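PDB 6OFQ: heme-binding protein A / AI-2 binding protein A from Helicobacter pylori SS1, which binds peptides such as STSA in the periplasm and probably delivers them to an ABC transporter for uptake. Local coordinates for residues Tyr55-Phe68 with Leu176-Ser188. Numbering follows the deposited sequence.
Sequences YVATGNIYDTLVQF and LANLGMDFLSILS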
loop_
_atom_site.group_PDB
_atom_site.type_symbol
_atom_site.label_atom_id
_atom_site.label_comp_id
_atom_site.label_asym_id
_atom_site.label_seq_id
_atom_site.Cartn_x
_atom_site.Cartn_y
_atom_site.Cartn_z
ATOM N N TYR A 55 5.307 -5.791 -0.382
ATOM C CA TYR A 55 5.883 -5.282 0.858
ATOM C C TYR A 55 5.894 -6.245 2.006
ATOM O O TYR A 55 6.610 -5.952 2.978
ATOM C CB TYR A 55 5.243 -3.925 1.235
ATOM C CG TYR A 55 5.462 -2.824 0.224
ATOM C CD1 TYR A 55 6.519 -2.781 -0.670
ATOM C CD2 TYR A 55 4.590 -1.704 0.207
ATOM C CE1 TYR A 55 6.657 -1.726 -1.535
ATOM C CE2 TYR A 55 4.763 -0.633 -0.610
ATOM C CZ TYR A 55 5.793 -0.642 -1.517
ATOM O OH TYR A 55 6.017 0.466 -2.324
ATOM N N VAL A 56 5.131 -7.343 1.905
ATOM C CA VAL A 56 5.281 -8.363 2.933
ATOM C C VAL A 56 6.744 -8.767 3.108
ATOM O O VAL A 56 7.250 -8.769 4.244
ATOM C CB VAL A 56 4.414 -9.599 2.600
ATOM C CG1 VAL A 56 4.696 -10.704 3.627
ATOM C CG2 VAL A 56 2.930 -9.262 2.542
ATOM N N ALA A 57 7.425 -9.080 2.025
ATOM C CA ALA A 57 8.844 -9.416 2.145
ATOM C C ALA A 57 9.763 -8.210 2.381
ATOM O O ALA A 57 10.552 -8.208 3.338
ATOM C CB ALA A 57 9.345 -10.206 0.943
ATOM N N THR A 58 9.577 -7.174 1.567
ATOM C CA THR A 58 10.567 -6.098 1.609
ATOM C C THR A 58 10.536 -5.320 2.921
ATOM O O THR A 58 11.558 -4.860 3.417
ATOM C CB THR A 58 10.415 -5.149 0.414
ATOM O OG1 THR A 58 9.159 -4.470 0.526
ATOM C CG2 THR A 58 10.519 -5.816 -0.902
ATOM N N GLY A 59 9.354 -5.205 3.535
ATOM C CA GLY A 59 9.233 -4.513 4.809
ATOM C C GLY A 59 9.986 -5.158 5.950
ATOM O O GLY A 59 10.289 -4.507 6.959
ATOM N N ASN A 60 10.261 -6.455 5.849
ATOM C CA ASN A 60 11.045 -7.154 6.836
ATOM C C ASN A 60 12.583 -7.099 6.563
ATOM O O ASN A 60 13.347 -7.330 7.499
ATOM C CB ASN A 60 10.590 -8.616 6.815
ATOM C CG ASN A 60 9.293 -8.821 7.560
ATOM O OD1 ASN A 60 9.292 -8.781 8.779
ATOM N ND2 ASN A 60 8.194 -9.038 6.838
ATOM N N ILE A 61 12.940 -6.837 5.320
ATOM C CA ILE A 61 14.333 -6.893 4.848
ATOM C C ILE A 61 14.977 -5.523 4.993
ATOM O O ILE A 61 16.191 -5.399 5.320
ATOM C CB ILE A 61 14.341 -7.383 3.386
ATOM C CG1 ILE A 61 13.958 -8.877 3.367
ATOM C CG2 ILE A 61 15.676 -7.090 2.713
ATOM C CD1 ILE A 61 13.648 -9.383 1.963
ATOM N N TYR A 62 14.234 -4.462 4.667
ATOM C CA TYR A 62 14.811 -3.120 4.581
ATOM C C TYR A 62 14.332 -2.241 5.740
ATOM O O TYR A 62 13.219 -2.408 6.223
ATOM C CB TYR A 62 14.411 -2.365 3.319
ATOM C CG TYR A 62 14.852 -3.020 2.022
ATOM C CD1 TYR A 62 16.137 -2.861 1.547
ATOM C CD2 TYR A 62 14.002 -3.822 1.294
ATOM C CE1 TYR A 62 16.559 -3.400 0.342
ATOM C CE2 TYR A 62 14.411 -4.338 0.081
ATOM C CZ TYR A 62 15.682 -4.110 -0.403
ATOM O OH TYR A 62 16.028 -4.614 -1.644
ATOM N N ASP A 63 15.181 -1.291 6.139
ATOM C CA ASP A 63 14.792 -0.156 6.946
ATOM C C ASP A 63 14.771 1.130 6.185
ATOM O O ASP A 63 15.321 1.279 5.090
ATOM C CB ASP A 63 15.745 0.014 8.111
ATOM C CG ASP A 63 15.687 -1.175 9.045
ATOM O OD1 ASP A 63 14.574 -1.542 9.507
ATOM O OD2 ASP A 63 16.740 -1.780 9.347
ATOM N N THR A 64 14.108 2.078 6.851
ATOM C CA THR A 64 13.949 3.450 6.394
ATOM C C THR A 64 14.644 4.408 7.393
ATOM O O THR A 64 15.112 3.980 8.446
ATOM C CB THR A 64 12.453 3.797 6.206
ATOM O OG1 THR A 64 11.683 3.175 7.235
ATOM C CG2 THR A 64 11.917 3.302 4.839
ATOM N N LEU A 65 14.637 5.709 7.082
ATOM C CA LEU A 65 15.251 6.688 8.014
ATOM C C LEU A 65 14.513 6.797 9.357
ATOM O O LEU A 65 15.101 6.863 10.448
ATOM C CB LEU A 65 15.346 8.048 7.358
ATOM C CG LEU A 65 16.370 8.162 6.218
ATOM C CD1 LEU A 65 16.207 9.549 5.614
ATOM C CD2 LEU A 65 17.798 8.077 6.776
ATOM N N VAL A 66 13.187 6.799 9.254
ATOM C CA VAL A 66 12.267 6.730 10.372
ATOM C C VAL A 66 11.325 5.570 10.171
ATOM O O VAL A 66 11.222 5.109 9.023
ATOM C CB VAL A 66 11.475 8.060 10.557
ATOM C CG1 VAL A 66 12.475 9.231 10.652
ATOM C CG2 VAL A 66 10.462 8.293 9.434
ATOM N N GLN A 67 10.681 5.042 11.192
ATOM C CA GLN A 67 9.789 3.930 11.017
ATOM C C GLN A 67 8.533 4.101 11.824
ATOM O O GLN A 67 8.487 5.001 12.693
ATOM C CB GLN A 67 10.432 2.594 11.354
ATOM C CG GLN A 67 10.820 2.455 12.814
ATOM C CD GLN A 67 11.681 1.240 13.092
ATOM O OE1 GLN A 67 12.488 0.800 12.284
ATOM N NE2 GLN A 67 11.597 0.741 14.311
ATOM N N PHE A 68 7.557 3.210 11.688
ATOM C CA PHE A 68 6.298 3.304 12.468
ATOM C C PHE A 68 6.356 2.292 13.587
ATOM O O PHE A 68 6.601 1.087 13.377
ATOM C CB PHE A 68 5.108 3.120 11.527
ATOM C CG PHE A 68 5.065 4.242 10.546
ATOM C CD1 PHE A 68 4.566 5.485 10.940
ATOM C CD2 PHE A 68 5.489 4.056 9.267
ATOM C CE1 PHE A 68 4.602 6.540 10.037
ATOM C CE2 PHE A 68 5.525 5.109 8.374
ATOM C CZ PHE A 68 5.150 6.364 8.778
ATOM N N LEU A 176 8.049 14.003 6.883
ATOM C CA LEU A 176 8.670 13.131 7.848
ATOM C C LEU A 176 8.046 11.749 7.786
ATOM O O LEU A 176 8.790 10.749 7.739
ATOM C CB LEU A 176 8.591 13.700 9.255
ATOM C CG LEU A 176 9.340 12.916 10.320
ATOM C CD1 LEU A 176 10.828 12.923 10.147
ATOM C CD2 LEU A 176 8.926 13.439 11.689
ATOM N N ALA A 177 6.714 11.650 7.737
ATOM C CA ALA A 177 6.053 10.350 7.677
ATOM C C ALA A 177 6.343 9.632 6.351
ATOM O O ALA A 177 6.578 8.411 6.312
ATOM C CB ALA A 177 4.550 10.553 7.789
ATOM N N ASN A 178 6.510 10.402 5.286
ATOM C CA ASN A 178 6.851 9.863 3.979
ATOM C C ASN A 178 8.151 9.042 4.046
ATOM O O ASN A 178 8.371 8.006 3.364
ATOM C CB ASN A 178 7.007 10.880 2.868
ATOM C CG ASN A 178 5.715 11.528 2.480
ATOM O OD1 ASN A 178 4.612 11.043 2.751
ATOM N ND2 ASN A 178 5.907 12.644 1.800
ATOM N N LEU A 179 9.101 9.568 4.818
ATOM C CA LEU A 179 10.423 8.951 4.946
ATOM C C LEU A 179 10.340 7.614 5.619
ATOM O O LEU A 179 11.340 6.880 5.627
ATOM C CB LEU A 179 11.415 9.857 5.729
ATOM C CG LEU A 179 11.602 11.208 5.063
ATOM C CD1 LEU A 179 12.580 11.979 5.973
ATOM C CD2 LEU A 179 12.147 11.041 3.690
ATOM N N GLY A 180 9.217 7.199 6.210
ATOM C CA GLY A 180 8.962 5.861 6.736
ATOM C C GLY A 180 8.366 4.940 5.725
ATOM O O GLY A 180 8.176 3.769 6.071
ATOM N N MET A 181 8.068 5.392 4.520
ATOM C CA MET A 181 7.383 4.558 3.514
ATOM C C MET A 181 8.366 3.598 2.820
ATOM O O MET A 181 9.514 3.971 2.573
ATOM C CB MET A 181 6.629 5.412 2.525
ATOM C CG MET A 181 5.486 6.150 3.174
ATOM S SD MET A 181 4.616 7.309 2.124
ATOM C CE MET A 181 4.098 6.225 0.785
ATOM N N ASP A 182 7.813 2.470 2.369
ATOM C CA ASP A 182 8.610 1.398 1.801
ATOM C C ASP A 182 9.463 1.853 0.584
ATOM O O ASP A 182 10.584 1.356 0.445
ATOM C CB ASP A 182 7.670 0.283 1.402
ATOM C CG ASP A 182 6.928 -0.306 2.582
ATOM O OD1 ASP A 182 5.952 0.349 2.990
ATOM O OD2 ASP A 182 7.329 -1.356 3.103
ATOM N N PHE A 183 8.943 2.754 -0.234
ATOM C CA PHE A 183 9.695 3.157 -1.424
ATOM C C PHE A 183 10.974 3.883 -1.113
ATOM O O PHE A 183 11.824 4.024 -1.995
ATOM C CB PHE A 183 8.793 3.893 -2.434
ATOM C CG PHE A 183 8.560 5.357 -2.111
ATOM C CD1 PHE A 183 7.692 5.819 -1.133
ATOM C CD2 PHE A 183 9.256 6.332 -2.822
ATOM C CE1 PHE A 183 7.421 7.156 -0.918
ATOM C CE2 PHE A 183 8.991 7.671 -2.620
ATOM C CZ PHE A 183 8.133 8.112 -1.629
ATOM N N LEU A 184 11.075 4.395 0.118
ATOM C CA LEU A 184 12.262 5.100 0.567
ATOM C C LEU A 184 13.135 4.241 1.447
ATOM O O LEU A 184 13.960 4.748 2.236
ATOM C CB LEU A 184 11.871 6.422 1.223
ATOM C CG LEU A 184 11.197 7.372 0.259
ATOM C CD1 LEU A 184 10.720 8.612 1.019
ATOM C CD2 LEU A 184 12.058 7.740 -0.965
ATOM N N SER A 185 13.017 2.930 1.320
ATOM C CA SER A 185 13.946 2.004 1.910
ATOM C C SER A 185 15.415 2.219 1.507
ATOM O O SER A 185 15.687 2.683 0.391
ATOM C CB SER A 185 13.531 0.613 1.453
ATOM O OG SER A 185 12.331 0.145 2.017
ATOM N N ILE A 186 16.286 1.910 2.448
ATOM C CA ILE A 186 17.726 2.098 2.214
ATOM C C ILE A 186 18.370 0.816 1.659
ATOM O O ILE A 186 18.446 -0.168 2.388
ATOM C CB ILE A 186 18.435 2.593 3.466
ATOM C CG1 ILE A 186 17.783 3.875 4.040
ATOM C CG2 ILE A 186 19.902 2.876 3.158
ATOM C CD1 ILE A 186 17.502 4.981 3.048
ATOM N N LEU A 187 18.754 0.922 0.385
ATOM C CA LEU A 187 19.506 -0.183 -0.243
ATOM C C LEU A 187 20.987 0.116 -0.122
ATOM O O LEU A 187 21.378 1.212 0.286
ATOM C CB LEU A 187 19.134 -0.247 -1.713
ATOM C CG LEU A 187 17.829 -0.965 -2.059
ATOM C CD1 LEU A 187 16.591 -0.322 -1.440
ATOM C CD2 LEU A 187 17.675 -1.095 -3.560
ATOM N N SER A 188 21.801 -0.909 -0.401
ATOM C CA SER A 188 23.253 -0.751 -0.284
ATOM C C SER A 188 23.901 -0.316 -1.591
ATOM O O SER A 188 23.893 -1.034 -2.605
ATOM C CB SER A 188 23.876 -2.083 0.115
ATOM O OG SER A 188 25.301 -2.088 -0.082
HETATM O O HOH W 1 6.093 2.975 -0.338
HETATM O O HOH W 2 9.617 -2.368 2.119
HETATM O O HOH W 3 11.072 -0.795 4.225
HETATM O O HOH W 4 17.782 -1.332 4.762
HETATM O O HOH W 5 9.777 1.338 5.950
HETATM O O HOH W 6 13.878 6.588 4.459
#
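Asp182 lies flat over one face of the Tyr55 ring: its CB sits 3.5 Å from the ring centroid, and the carboxylate runs on toward Tyr55 CG, its plane only 5° from that of the ring. With Tyr55 CG anti to its own carbonyl carbon (chi1 -62°), the ring swings out from helix 52-61 to receive this CH-pi contact. Water carries the polar ends: one molecule joins Asp182 OD2 to Thr58 OG1, another links Tyr55 OH to Phe183 N, and Tyr55 OH also bonds Pro46 O. Farther along, Ile186 N donates to Asp63 O over 2.9 Å, a nearly straight bond that ties the two backbones together. Beside it, Tyr62 meets Leu187 at a slant, CE1 3.6 Å from Leu187 CD1, with Ile186 O at the ring edge; its hydroxyl is held by Met44 O. The Thr64 methyl packs against Met181 O and Leu184 O, while OG1 bonds Val66 O at 2.7 Å and a water that also donates to Gly180 O. Gly180 fits because a CB there would collide with Phe68 CE2; the ring edge faces two carbonyl oxygens, Ala177 O, 3.5 Å from Phe68 CZ, and Gly180 O. Val66 CG1 crosses Leu176 CD1 at about a right angle, and CG2 packs on Leu179 CB; Phe94 touches all three residues. This buried, water-bridged packing sets the end of helix 175-178 and the following loop against helix 52-61, edge strand 66-68 and their link, within the type II periplasmic binding protein fold.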